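PDB 2FZF: hypothetical protein, which is of unknown function but belongs to the rubrerythrin family, whose ferritin-like four-helix bundles often house a di-iron site. Local coordinates for residues A[20-25]-A[75-80]; A[115-120]-A[148-153]; A[14-19]-A[121-126]. One frame throughout, in Å; residues are numbered along the deposited sequence.

In the fold
The three contacts run from the end of the helical bundle to its middle. Interaction 1, about 19 Å from the centre of the chain, joins the start of helix 21-44 to the turn after helix 63-76 through one partly exposed aromatic ring. Interaction 2 lies about 7 Å from that centre, between helices 103-129 and 134-164, and mixes buried acidic and histidine groups with an outer tyrosine-glutamate pair. Interaction 3 is buried and sulfur-aromatic; it lays the loop before helix 21-44 on helix 103-129, the helix interaction 2 also uses. Interactions 1 and 3 meet at Leu24, which packs on Met16 and Phe19, whereas interactions 1 and 2 do not touch.

Interaction 1 of 3, residues A[20-25]-A[75-80]; sequences SLEELL and QMFPGK
The ring of Phe77 points into the first turn of helix 21-44, where Glu22 covers a face and Leu21 and Leu25 meet the edge near CE2 and CZ. Glu22 CB stands 4.0 Å from the centroid of the Phe77 ring, 21° off the normal, a CH-pi contact displaced toward the rim. The chain of Glu22 runs at about a right angle to that of Phe77. Its chi1 of 34° sets CG between the backbone N and the carbonyl carbon, and a bend at chi2 carries the carboxylate past the CE1 side of the ring, the two planes inclined at 46°. On the opposite face Met76 CB covers the rim, so the ring is sandwiched by aliphatic carbon from both segments.

The two leucines work at the edge instead. Leu21 CD1 approaches Phe77 CZ at 3.4 Å and Leu25 CD1 approaches Phe77 CE2 at 3.7 Å, both methyls lying in the ring plane.

Each partner sits at a helix end. Ser20 and Glu23 form a capping box at the helix start, with Glu23 N bonded to Ser20 OG at 3.3 Å and Ser20 N to Glu23 OE2 at 3.1 Å. Phe77 is the first residue to leave helix 63-76, and a type II turn follows, closed by Lys80 N on Phe77 O at 3.1 Å. Tyr73, one turn back in helix 63-76, meets the Phe77 ring and also touches Glu22 and Leu25, while Leu24 and Leu25 pack on Leu127 of helix 103-129 and Met76 reaches Lys136 of helix 134-164.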
ATOM      1  N   SER A  20      13.013  21.926 -15.188  1.00 53.28           N
ATOM      2  CA  SER A  20      12.733  21.243 -16.448  1.00 55.03           C
ATOM      3  C   SER A  20      12.344  19.788 -16.230  1.00 56.27           C
ATOM      4  O   SER A  20      12.375  19.282 -15.111  1.00 57.25           O
ATOM      5  CB  SER A  20      13.959  21.293 -17.352  1.00 55.55           C
ATOM      6  OG  SER A  20      15.102  20.843 -16.657  1.00 56.37           O
ATOM      7  N   LEU A  21      11.987  19.106 -17.309  1.00 57.27           N
ATOM      8  CA  LEU A  21      11.591  17.719 -17.185  1.00 57.99           C
ATOM      9  C   LEU A  21      12.786  16.859 -16.792  1.00 58.77           C
ATOM     10  O   LEU A  21      12.659  15.949 -15.966  1.00 58.77           O
ATOM     11  CB  LEU A  21      10.961  17.230 -18.490  1.00 57.78           C
ATOM     12  CG  LEU A  21      10.350  15.817 -18.483  1.00 59.27           C
ATOM     13  CD1 LEU A  21      11.436  14.806 -18.787  1.00 59.01           C
ATOM     14  CD2 LEU A  21       9.674  15.515 -17.141  1.00 56.96           C
ATOM     15  N   GLU A  22      13.949  17.164 -17.362  1.00 57.99           N
ATOM     16  CA  GLU A  22      15.162  16.412 -17.055  1.00 57.68           C
ATOM     17  C   GLU A  22      15.642  16.693 -15.629  1.00 55.98           C
ATOM     18  O   GLU A  22      16.099  15.789 -14.925  1.00 57.49           O
ATOM     19  CB  GLU A  22      16.260  16.751 -18.072  1.00 58.76           C
ATOM     20  CG  GLU A  22      16.214  18.188 -18.563  1.00 63.30           C
ATOM     21  CD  GLU A  22      15.861  18.311 -20.037  1.00 65.42           C
ATOM     22  OE1 GLU A  22      16.704  17.936 -20.887  1.00 67.58           O
ATOM     23  OE2 GLU A  22      14.740  18.777 -20.350  1.00 65.27           O
ATOM     24  N   GLU A  23      15.526  17.946 -15.206  1.00 53.27           N
ATOM     25  CA  GLU A  23      15.938  18.339 -13.864  1.00 49.85           C
ATOM     26  C   GLU A  23      15.062  17.622 -12.861  1.00 48.16           C
ATOM     27  O   GLU A  23      15.535  17.109 -11.842  1.00 48.43           O
ATOM     28  CB  GLU A  23      15.796  19.847 -13.685  1.00 49.85           C
ATOM     29  CG  GLU A  23      17.016  20.626 -14.135  1.00 48.76           C
ATOM     30  CD  GLU A  23      16.884  22.118 -13.888  1.00 48.27           C
ATOM     31  OE1 GLU A  23      17.933  22.782 -13.753  1.00 47.60           O
ATOM     32  OE2 GLU A  23      15.738  22.619 -13.837  1.00 45.66           O
ATOM     33  N   LEU A  24      13.772  17.599 -13.161  1.00 45.59           N
ATOM     34  CA  LEU A  24      12.826  16.929 -12.301  1.00 43.59           C
ATOM     35  C   LEU A  24      13.170  15.442 -12.285  1.00 42.64           C
ATOM     36  O   LEU A  24      13.367  14.862 -11.219  1.00 43.06           O
ATOM     37  CB  LEU A  24      11.391  17.170 -12.792  1.00 41.04           C
ATOM     38  CG  LEU A  24      10.875  18.611 -12.622  1.00 38.38           C
ATOM     39  CD1 LEU A  24       9.442  18.712 -13.121  1.00 35.68           C
ATOM     40  CD2 LEU A  24      10.954  19.021 -11.158  1.00 33.79           C
ATOM     41  N   LEU A  25      13.271  14.821 -13.455  1.00 41.08           N
ATOM     42  CA  LEU A  25      13.616  13.408 -13.470  1.00 40.45           C
ATOM     43  C   LEU A  25      14.885  13.160 -12.657  1.00 40.97           C
ATOM     44  O   LEU A  25      14.994  12.138 -11.986  1.00 44.02           O
ATOM     45  CB  LEU A  25      13.796  12.892 -14.896  1.00 39.81           C
ATOM     46  CG  LEU A  25      12.505  12.705 -15.699  1.00 36.23           C
ATOM     47  CD1 LEU A  25      12.881  12.397 -17.113  1.00 37.39           C
ATOM     48  CD2 LEU A  25      11.650  11.603 -15.129  1.00 34.52           C
ATOM     49  N   GLN A  75      15.366   7.208 -22.279  1.00 41.61           N
ATOM     50  CA  GLN A  75      14.413   7.164 -23.386  1.00 44.44           C
ATOM     51  C   GLN A  75      14.027   8.551 -23.907  1.00 44.84           C
ATOM     52  O   GLN A  75      13.756   8.706 -25.095  1.00 45.82           O
ATOM     53  CB  GLN A  75      13.142   6.406 -22.976  1.00 46.16           C
ATOM     54  CG  GLN A  75      13.339   4.904 -22.750  1.00 50.11           C
ATOM     55  CD  GLN A  75      12.103   4.223 -22.161  1.00 53.41           C
ATOM     56  OE1 GLN A  75      11.638   4.575 -21.064  1.00 54.46           O
ATOM     57  NE2 GLN A  75      11.569   3.240 -22.884  1.00 53.16           N
ATOM     58  N   MET A  76      14.001   9.563 -23.040  1.00 45.65           N
ATOM     59  CA  MET A  76      13.631  10.909 -23.492  1.00 46.06           C
ATOM     60  C   MET A  76      14.877  11.791 -23.675  1.00 46.48           C
ATOM     61  O   MET A  76      14.797  12.872 -24.261  1.00 47.80           O
ATOM     62  CB  MET A  76      12.632  11.556 -22.499  1.00 44.45           C
ATOM     63  CG  MET A  76      11.625  12.593 -23.100  1.00 42.00           C
ATOM     64  SD  MET A  76      10.503  12.009 -24.433  1.00 36.85           S
ATOM     65  CE  MET A  76      10.087  10.420 -23.832  1.00 39.84           C
ATOM     66  N   PHE A  77      16.030  11.320 -23.198  1.00 44.53           N
ATOM     67  CA  PHE A  77      17.274  12.085 -23.327  1.00 43.41           C
ATOM     68  C   PHE A  77      18.451  11.183 -23.692  1.00 43.81           C
ATOM     69  O   PHE A  77      19.466  11.154 -22.994  1.00 42.42           O
ATOM     70  CB  PHE A  77      17.568  12.823 -22.022  1.00 40.97           C
ATOM     71  CG  PHE A  77      16.414  13.644 -21.534  1.00 40.57           C
ATOM     72  CD1 PHE A  77      16.064  14.830 -22.183  1.00 40.02           C
ATOM     73  CD2 PHE A  77      15.639  13.211 -20.462  1.00 40.26           C
ATOM     74  CE1 PHE A  77      14.960  15.572 -21.783  1.00 38.37           C
ATOM     75  CE2 PHE A  77      14.532  13.942 -20.052  1.00 41.32           C
ATOM     76  CZ  PHE A  77      14.190  15.134 -20.717  1.00 40.80           C
ATOM     77  N   PRO A  78      18.345  10.469 -24.828  1.00 45.32           N
ATOM     78  CA  PRO A  78      19.412   9.562 -25.270  1.00 46.29           C
ATOM     79  C   PRO A  78      20.784  10.189 -25.403  1.00 46.81           C
ATOM     80  O   PRO A  78      20.947  11.195 -26.082  1.00 47.21           O
ATOM     81  CB  PRO A  78      18.878   9.020 -26.594  1.00 44.96           C
ATOM     82  CG  PRO A  78      18.062  10.141 -27.111  1.00 42.84           C
ATOM     83  CD  PRO A  78      17.330  10.627 -25.887  1.00 44.19           C
ATOM     84  N   GLY A  79      21.762   9.592 -24.729  1.00 49.31           N
ATOM     85  CA  GLY A  79      23.123  10.088 -24.790  1.00 50.41           C
ATOM     86  C   GLY A  79      23.502  11.063 -23.694  1.00 52.06           C
ATOM     87  O   GLY A  79      24.676  11.143 -23.333  1.00 53.97           O
ATOM     88  N   LYS A  80      22.527  11.796 -23.161  1.00 53.22           N
ATOM     89  CA  LYS A  80      22.785  12.784 -22.109  1.00 54.53           C
ATOM     90  C   LYS A  80      22.787  12.201 -20.704  1.00 54.24           C
ATOM     91  O   LYS A  80      21.846  11.518 -20.300  1.00 54.63           O
ATOM     92  CB  LYS A  80      21.764  13.933 -22.189  1.00 55.66           C
ATOM     93  CG  LYS A  80      22.372  15.256 -22.633  1.00 56.96           C
ATOM     94  CD  LYS A  80      23.424  15.731 -21.612  1.00 60.90           C
ATOM     95  CE  LYS A  80      24.655  16.394 -22.269  1.00 61.39           C
ATOM     96  NZ  LYS A  80      25.546  15.435 -23.012  1.00 59.46           N
TER

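Interaction 2 of 3, residues A[115-120]-A[148-153]; sequences KAEEIA and RGHYYT
Inside the ferritin-like bundle, Glu117 of helix 103-129 faces His150 of helix 134-164 across a close antiparallel helix pair. The axes of the two segments approach to 8.2 Å with their directions 155° apart, and the backbones are nearest at Glu117 and Tyr151.

Glu117 CB packs against Tyr151 CA at 4.0 Å. Beyond it the chain bends at chi2 (-69°) and brings the carboxylate to the root of the histidine: Glu117 OE2 lies 3.6 Å from His150 CG, approaching the imidazole obliquely, with the two planes 23° apart. No hydrogen bond joins them.

Toward the outside, Glu118 and Tyr151 lie alongside each other and point the same way, Glu118 CB being 4.1 Å from Tyr151 CD1. The Glu118 carboxylate is held within its own helix, where Lys115 NZ meets the syn lone pair of Glu118 OE1 in a 2.7 Å salt bridge. Tyr151 OH, for its part, hydrogen-bonds to Arg155. On another side of helix 134-164, Tyr152 and Thr153 pack on Arg148 and Met146 of the second subunit.

Glu62 and Glu147 bring their carboxylates close to that of Glu117. With Glu147 and His150 spaced as Glu-X-X-His, this cluster around the buried Glu117 and His150 resembles the di-iron site of rubrerythrin-like four-helix bundles, although metal binding here is only inferred.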
ATOM      1  N   LYS A 115       5.509  10.876   4.937  1.00 38.29           N
ATOM      2  CA  LYS A 115       5.471  12.246   4.457  1.00 38.29           C
ATOM      3  C   LYS A 115       6.188  12.272   3.119  1.00 37.99           C
ATOM      4  O   LYS A 115       5.694  12.827   2.133  1.00 39.88           O
ATOM      5  CB  LYS A 115       6.183  13.160   5.441  1.00 43.39           C
ATOM      6  CG  LYS A 115       6.010  14.631   5.140  1.00 47.04           C
ATOM      7  CD  LYS A 115       4.588  15.071   5.442  1.00 49.95           C
ATOM      8  CE  LYS A 115       4.332  16.483   4.972  1.00 49.22           C
ATOM      9  NZ  LYS A 115       2.873  16.750   4.947  1.00 51.38           N
ATOM     10  N   ALA A 116       7.366  11.661   3.096  1.00 35.79           N
ATOM     11  CA  ALA A 116       8.145  11.588   1.875  1.00 34.37           C
ATOM     12  C   ALA A 116       7.378  10.806   0.800  1.00 34.45           C
ATOM     13  O   ALA A 116       7.457  11.141  -0.374  1.00 35.20           O
ATOM     14  CB  ALA A 116       9.483  10.940   2.147  1.00 31.33           C
ATOM     15  N   GLU A 117       6.636   9.773   1.193  1.00 34.45           N
ATOM     16  CA  GLU A 117       5.888   9.001   0.213  1.00 35.81           C
ATOM     17  C   GLU A 117       4.699   9.829  -0.276  1.00 36.70           C
ATOM     18  O   GLU A 117       4.242   9.700  -1.422  1.00 34.11           O
ATOM     19  CB  GLU A 117       5.404   7.678   0.810  1.00 36.62           C
ATOM     20  CG  GLU A 117       6.507   6.761   1.349  1.00 40.32           C
ATOM     21  CD  GLU A 117       7.393   6.168   0.268  1.00 42.65           C
ATOM     22  OE1 GLU A 117       8.316   6.858  -0.208  1.00 47.54           O
ATOM     23  OE2 GLU A 117       7.166   5.008  -0.119  1.00 43.01           O
ATOM     24  N   GLU A 118       4.211  10.691   0.607  1.00 38.74           N
ATOM     25  CA  GLU A 118       3.099  11.569   0.303  1.00 41.11           C
ATOM     26  C   GLU A 118       3.535  12.504  -0.807  1.00 41.40           C
ATOM     27  O   GLU A 118       2.916  12.550  -1.872  1.00 41.91           O
ATOM     28  CB  GLU A 118       2.716  12.377   1.543  1.00 44.80           C
ATOM     29  CG  GLU A 118       1.556  13.334   1.343  1.00 48.04           C
ATOM     30  CD  GLU A 118       1.275  14.177   2.581  1.00 50.01           C
ATOM     31  OE1 GLU A 118       2.171  14.941   3.006  1.00 49.49           O
ATOM     32  OE2 GLU A 118       0.156  14.072   3.129  1.00 52.83           O
ATOM     33  N   ILE A 119       4.609  13.248  -0.579  1.00 40.84           N
ATOM     34  CA  ILE A 119       5.057  14.164  -1.619  1.00 41.59           C
ATOM     35  C   ILE A 119       5.493  13.447  -2.896  1.00 40.04           C
ATOM     36  O   ILE A 119       5.335  13.999  -3.970  1.00 42.03           O
ATOM     37  CB  ILE A 119       6.210  15.100  -1.126  1.00 43.75           C
ATOM     38  CG1 ILE A 119       5.643  16.198  -0.212  1.00 43.72           C
ATOM     39  CG2 ILE A 119       6.886  15.788  -2.307  1.00 43.40           C
ATOM     40  CD1 ILE A 119       5.360  15.732   1.203  1.00 45.09           C
ATOM     41  N   ALA A 120       6.024  12.228  -2.785  1.00 39.30           N
ATOM     42  CA  ALA A 120       6.485  11.468  -3.955  1.00 38.89           C
ATOM     43  C   ALA A 120       5.368  11.056  -4.926  1.00 41.46           C
ATOM     44  O   ALA A 120       5.486  11.245  -6.145  1.00 40.87           O
ATOM     45  CB  ALA A 120       7.256  10.241  -3.510  1.00 34.10           C
ATOM     46  N   ARG A 148       1.669   5.942  -3.471  1.00 42.10           N
ATOM     47  CA  ARG A 148       0.437   6.214  -2.754  1.00 42.99           C
ATOM     48  C   ARG A 148       0.160   5.015  -1.837  1.00 42.99           C
ATOM     49  O   ARG A 148      -0.261   5.185  -0.697  1.00 42.11           O
ATOM     50  CB  ARG A 148      -0.693   6.401  -3.769  1.00 45.18           C
ATOM     51  CG  ARG A 148      -2.012   6.903  -3.215  1.00 47.36           C
ATOM     52  CD  ARG A 148      -1.951   8.356  -2.766  1.00 51.56           C
ATOM     53  NE  ARG A 148      -3.275   8.811  -2.327  1.00 57.03           N
ATOM     54  CZ  ARG A 148      -4.325   8.966  -3.136  1.00 57.73           C
ATOM     55  NH1 ARG A 148      -4.200   8.712  -4.436  1.00 57.73           N
ATOM     56  NH2 ARG A 148      -5.503   9.344  -2.644  1.00 53.90           N
ATOM     57  N   GLY A 149       0.409   3.808  -2.347  1.00 43.26           N
ATOM     58  CA  GLY A 149       0.199   2.601  -1.568  1.00 41.77           C
ATOM     59  C   GLY A 149       1.170   2.459  -0.410  1.00 41.09           C
ATOM     60  O   GLY A 149       0.789   2.002   0.671  1.00 40.90           O
ATOM     61  N   HIS A 150       2.427   2.845  -0.628  1.00 40.22           N
ATOM     62  CA  HIS A 150       3.438   2.770   0.422  1.00 39.51           C
ATOM     63  C   HIS A 150       3.066   3.769   1.525  1.00 38.86           C
ATOM     64  O   HIS A 150       3.317   3.527   2.705  1.00 39.62           O
ATOM     65  CB  HIS A 150       4.827   3.083  -0.146  1.00 39.14           C
ATOM     66  CG  HIS A 150       5.296   2.104  -1.182  1.00 42.21           C
ATOM     67  ND1 HIS A 150       5.087   0.743  -1.075  1.00 42.08           N
ATOM     68  CD2 HIS A 150       5.990   2.284  -2.332  1.00 43.27           C
ATOM     69  CE1 HIS A 150       5.630   0.129  -2.112  1.00 42.16           C
ATOM     70  NE2 HIS A 150       6.184   1.042  -2.892  1.00 44.36           N
ATOM     71  N   TYR A 151       2.444   4.876   1.125  1.00 37.81           N
ATOM     72  CA  TYR A 151       2.005   5.908   2.052  1.00 38.18           C
ATOM     73  C   TYR A 151       0.967   5.360   3.030  1.00 38.50           C
ATOM     74  O   TYR A 151       1.066   5.575   4.242  1.00 38.67           O
ATOM     75  CB  TYR A 151       1.401   7.097   1.298  1.00 38.14           C
ATOM     76  CG  TYR A 151       0.655   8.065   2.194  1.00 40.04           C
ATOM     77  CD1 TYR A 151       1.337   8.841   3.140  1.00 42.16           C
ATOM     78  CD2 TYR A 151      -0.739   8.164   2.143  1.00 40.74           C
ATOM     79  CE1 TYR A 151       0.646   9.691   4.015  1.00 41.53           C
ATOM     80  CE2 TYR A 151      -1.437   9.010   3.015  1.00 40.55           C
ATOM     81  CZ  TYR A 151      -0.739   9.765   3.943  1.00 41.96           C
ATOM     82  OH  TYR A 151      -1.417  10.599   4.804  1.00 45.14           O
ATOM     83  N   TYR A 152      -0.032   4.653   2.511  1.00 38.51           N
ATOM     84  CA  TYR A 152      -1.073   4.097   3.372  1.00 39.51           C
ATOM     85  C   TYR A 152      -0.525   2.970   4.249  1.00 39.62           C
ATOM     86  O   TYR A 152      -0.853   2.877   5.443  1.00 39.38           O
ATOM     87  CB  TYR A 152      -2.262   3.615   2.533  1.00 39.17           C
ATOM     88  CG  TYR A 152      -3.164   4.751   2.070  1.00 39.43           C
ATOM     89  CD1 TYR A 152      -3.839   5.558   2.995  1.00 40.70           C
ATOM     90  CD2 TYR A 152      -3.328   5.037   0.713  1.00 40.61           C
ATOM     91  CE1 TYR A 152      -4.653   6.620   2.579  1.00 39.01           C
ATOM     92  CE2 TYR A 152      -4.138   6.100   0.287  1.00 39.26           C
ATOM     93  CZ  TYR A 152      -4.795   6.882   1.228  1.00 38.46           C
ATOM     94  OH  TYR A 152      -5.591   7.915   0.821  1.00 39.48           O
ATOM     95  N   THR A 153       0.328   2.127   3.674  1.00 37.22           N
ATOM     96  CA  THR A 153       0.916   1.045   4.451  1.00 35.64           C
ATOM     97  C   THR A 153       1.681   1.676   5.612  1.00 35.92           C
ATOM     98  O   THR A 153       1.544   1.250   6.756  1.00 36.53           O
ATOM     99  CB  THR A 153       1.895   0.193   3.599  1.00 35.99           C
ATOM    100  OG1 THR A 153       1.209  -0.319   2.453  1.00 36.62           O
ATOM    101  CG2 THR A 153       2.446  -0.971   4.406  1.00 30.65           C
TER

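Interaction 3 of 3, residues A[14-19]-A[121-126]; sequences EKMADF and AEFYLK
Met16 O accepts the backbone N of Phe19 at 3.1 Å, closing a type I turn from Met16 to Phe19, and from the first residue of this turn the methionine side chain reaches across to Phe123 and Lys126 of helix 103-129. No hydrogen bond crosses the contact; what joins the two segments is thioether, aromatic ring and aliphatic chain.

The methionine runs extended through chi2 and then bends at its last torsion, chi3 74°, which swings the terminal methyl back over the phenyl face. Met16 CE thus comes to 4.0 Å from the centroid of the Phe123 ring, only 13° off the normal, in a CH-pi contact above the middle of the ring. The sulfur takes a more slanting position: Met16 SD is 4.2 Å from the same centroid and 3.7 Å from Phe123 CD2, toward the CD2-CE2 side. Together these approaches make a Met-aromatic contact, and in the fold they pack the loop preceding helix 21-44 against helix 103-129 of the ferritin-like bundle. Phe123 is also packed by Ile13 from the same loop region and by Met27 of helix 21-44, so its ring lies where the loop and two helices come together.

Lys126, three residues further along the helix, contributes its hydrocarbon part. Lys126 CG lies 3.7 Å from Met16 CE and 3.9 Å from Met16 SD, and the two chains run alongside with their ends heading opposite ways. Tyr124 turns away from the loop, toward the bundle interior: its side chain packs on Met140, Leu143 and Ala144 of helix 134-164, and its OH hydrogen-bonds to Glu32 of helix 21-44.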
ATOM      1  N   GLU A  14       4.377  22.677  -5.324  1.00 57.23           N
ATOM      2  CA  GLU A  14       3.913  23.817  -6.105  1.00 57.02           C
ATOM      3  C   GLU A  14       5.012  24.394  -6.980  1.00 56.42           C
ATOM      4  O   GLU A  14       4.784  24.734  -8.141  1.00 56.69           O
ATOM      5  CB  GLU A  14       3.378  24.905  -5.169  1.00 57.96           C
ATOM      6  CG  GLU A  14       2.538  25.961  -5.878  1.00 59.76           C
ATOM      7  CD  GLU A  14       1.209  25.417  -6.395  1.00 60.35           C
ATOM      8  OE1 GLU A  14       1.169  24.238  -6.821  1.00 58.65           O
ATOM      9  OE2 GLU A  14       0.210  26.179  -6.386  1.00 59.36           O
ATOM     10  N   LYS A  15       6.214  24.499  -6.433  1.00 56.27           N
ATOM     11  CA  LYS A  15       7.302  25.060  -7.211  1.00 55.85           C
ATOM     12  C   LYS A  15       8.064  24.037  -8.035  1.00 54.61           C
ATOM     13  O   LYS A  15       9.290  24.053  -8.077  1.00 53.64           O
ATOM     14  CB  LYS A  15       8.260  25.819  -6.306  1.00 56.68           C
ATOM     15  CG  LYS A  15       9.069  24.954  -5.400  1.00 58.92           C
ATOM     16  CD  LYS A  15      10.018  25.814  -4.588  1.00 63.28           C
ATOM     17  CE  LYS A  15      10.922  26.684  -5.480  1.00 65.88           C
ATOM     18  NZ  LYS A  15      11.823  25.914  -6.415  1.00 68.52           N
ATOM     19  N   MET A  16       7.327  23.147  -8.692  1.00 54.91           N
ATOM     20  CA  MET A  16       7.940  22.143  -9.545  1.00 53.72           C
ATOM     21  C   MET A  16       8.154  22.818 -10.894  1.00 55.41           C
ATOM     22  O   MET A  16       9.032  22.429 -11.665  1.00 56.43           O
ATOM     23  CB  MET A  16       7.018  20.928  -9.721  1.00 50.73           C
ATOM     24  CG  MET A  16       7.314  19.729  -8.811  1.00 45.81           C
ATOM     25  SD  MET A  16       6.179  18.326  -9.095  1.00 42.55           S
ATOM     26  CE  MET A  16       6.769  17.682 -10.647  1.00 39.56           C
ATOM     27  N   ALA A  17       7.360  23.848 -11.174  1.00 55.72           N
ATOM     28  CA  ALA A  17       7.479  24.542 -12.449  1.00 56.10           C
ATOM     29  C   ALA A  17       8.798  25.288 -12.609  1.00 56.26           C
ATOM     30  O   ALA A  17       9.146  25.704 -13.715  1.00 58.71           O
ATOM     31  CB  ALA A  17       6.308  25.491 -12.645  1.00 55.89           C
ATOM     32  N   ASP A  18       9.537  25.450 -11.518  1.00 55.20           N
ATOM     33  CA  ASP A  18      10.823  26.139 -11.576  1.00 53.80           C
ATOM     34  C   ASP A  18      11.913  25.284 -12.198  1.00 53.79           C
ATOM     35  O   ASP A  18      13.046  25.746 -12.344  1.00 54.62           O
ATOM     36  CB  ASP A  18      11.277  26.567 -10.175  1.00 53.99           C
ATOM     37  CG  ASP A  18      10.667  27.892  -9.741  1.00 54.79           C
ATOM     38  OD1 ASP A  18      10.860  28.891 -10.463  1.00 55.39           O
ATOM     39  OD2 ASP A  18      10.001  27.940  -8.681  1.00 53.06           O
ATOM     40  N   PHE A  19      11.575  24.040 -12.553  1.00 53.48           N
ATOM     41  CA  PHE A  19      12.547  23.107 -13.139  1.00 51.20           C
ATOM     42  C   PHE A  19      12.059  22.437 -14.412  1.00 51.41           C
ATOM     43  O   PHE A  19      10.861  22.379 -14.680  1.00 49.49           O
ATOM     44  CB  PHE A  19      12.929  22.009 -12.136  1.00 48.10           C
ATOM     45  CG  PHE A  19      13.351  22.532 -10.794  1.00 45.85           C
ATOM     46  CD1 PHE A  19      12.405  22.968  -9.877  1.00 45.56           C
ATOM     47  CD2 PHE A  19      14.699  22.617 -10.460  1.00 46.47           C
ATOM     48  CE1 PHE A  19      12.793  23.487  -8.646  1.00 46.87           C
ATOM     49  CE2 PHE A  19      15.105  23.135  -9.231  1.00 46.17           C
ATOM     50  CZ  PHE A  19      14.153  23.570  -8.324  1.00 47.17           C
ATOM     51  N   ALA A 121       4.295  10.481  -4.397  1.00 43.32           N
ATOM     52  CA  ALA A 121       3.187  10.070  -5.244  1.00 43.92           C
ATOM     53  C   ALA A 121       2.578  11.312  -5.885  1.00 44.51           C
ATOM     54  O   ALA A 121       2.246  11.302  -7.071  1.00 45.31           O
ATOM     55  CB  ALA A 121       2.138   9.329  -4.424  1.00 45.06           C
ATOM     56  N   GLU A 122       2.434  12.378  -5.103  1.00 43.93           N
ATOM     57  CA  GLU A 122       1.866  13.626  -5.610  1.00 44.70           C
ATOM     58  C   GLU A 122       2.763  14.222  -6.682  1.00 43.49           C
ATOM     59  O   GLU A 122       2.293  14.918  -7.592  1.00 44.01           O
ATOM     60  CB  GLU A 122       1.677  14.620  -4.468  1.00 46.39           C
ATOM     61  CG  GLU A 122       1.239  16.005  -4.903  1.00 52.69           C
ATOM     62  CD  GLU A 122       0.753  16.861  -3.730  1.00 57.47           C
ATOM     63  OE1 GLU A 122       1.263  16.651  -2.594  1.00 56.64           O
ATOM     64  OE2 GLU A 122      -0.127  17.742  -3.950  1.00 57.56           O
ATOM     65  N   PHE A 123       4.055  13.929  -6.562  1.00 40.98           N
ATOM     66  CA  PHE A 123       5.082  14.377  -7.503  1.00 39.68           C
ATOM     67  C   PHE A 123       4.877  13.614  -8.835  1.00 39.04           C
ATOM     68  O   PHE A 123       4.707  14.223  -9.887  1.00 37.29           O
ATOM     69  CB  PHE A 123       6.477  14.101  -6.889  1.00 37.83           C
ATOM     70  CG  PHE A 123       7.647  14.602  -7.715  1.00 35.98           C
ATOM     71  CD1 PHE A 123       8.141  13.852  -8.780  1.00 35.58           C
ATOM     72  CD2 PHE A 123       8.274  15.807  -7.406  1.00 34.65           C
ATOM     73  CE1 PHE A 123       9.245  14.287  -9.514  1.00 34.20           C
ATOM     74  CE2 PHE A 123       9.378  16.249  -8.135  1.00 33.70           C
ATOM     75  CZ  PHE A 123       9.862  15.489  -9.192  1.00 32.09           C
ATOM     76  N   TYR A 124       4.854  12.285  -8.769  1.00 38.53           N
ATOM     77  CA  TYR A 124       4.668  11.473  -9.954  1.00 37.20           C
ATOM     78  C   TYR A 124       3.325  11.685 -10.633  1.00 38.69           C
ATOM     79  O   TYR A 124       3.123  11.285 -11.787  1.00 35.69           O
ATOM     80  CB  TYR A 124       4.828  10.010  -9.607  1.00 36.39           C
ATOM     81  CG  TYR A 124       6.229   9.644  -9.231  1.00 35.93           C
ATOM     82  CD1 TYR A 124       7.305   9.978 -10.062  1.00 36.80           C
ATOM     83  CD2 TYR A 124       6.485   8.916  -8.074  1.00 34.53           C
ATOM     84  CE1 TYR A 124       8.602   9.587  -9.751  1.00 36.52           C
ATOM     85  CE2 TYR A 124       7.774   8.525  -7.755  1.00 35.17           C
ATOM     86  CZ  TYR A 124       8.830   8.856  -8.595  1.00 34.94           C
ATOM     87  OH  TYR A 124      10.096   8.416  -8.303  1.00 33.55           O
ATOM     88  N   LEU A 125       2.396  12.289  -9.898  1.00 41.13           N
ATOM     89  CA  LEU A 125       1.063  12.591 -10.417  1.00 44.28           C
ATOM     90  C   LEU A 125       1.185  13.786 -11.342  1.00 46.79           C
ATOM     91  O   LEU A 125       0.565  13.830 -12.404  1.00 46.33           O
ATOM     92  CB  LEU A 125       0.116  12.948  -9.274  1.00 46.10           C
ATOM     93  CG  LEU A 125      -0.823  11.824  -8.839  1.00 48.53           C
ATOM     94  CD1 LEU A 125      -1.643  12.258  -7.625  1.00 46.52           C
ATOM     95  CD2 LEU A 125      -1.719  11.458 -10.016  1.00 48.67           C
ATOM     96  N   LYS A 126       1.992  14.757 -10.919  1.00 49.66           N
ATOM     97  CA  LYS A 126       2.211  15.956 -11.707  1.00 52.78           C
ATOM     98  C   LYS A 126       3.084  15.629 -12.908  1.00 53.88           C
ATOM     99  O   LYS A 126       2.745  15.969 -14.042  1.00 53.55           O
ATOM    100  CB  LYS A 126       2.873  17.058 -10.870  1.00 54.27           C
ATOM    101  CG  LYS A 126       3.325  18.279 -11.703  1.00 60.30           C
ATOM    102  CD  LYS A 126       2.204  18.849 -12.610  1.00 61.61           C
ATOM    103  CE  LYS A 126       2.751  19.821 -13.670  1.00 63.36           C
ATOM    104  NZ  LYS A 126       3.484  20.984 -13.078  1.00 65.33           N
TER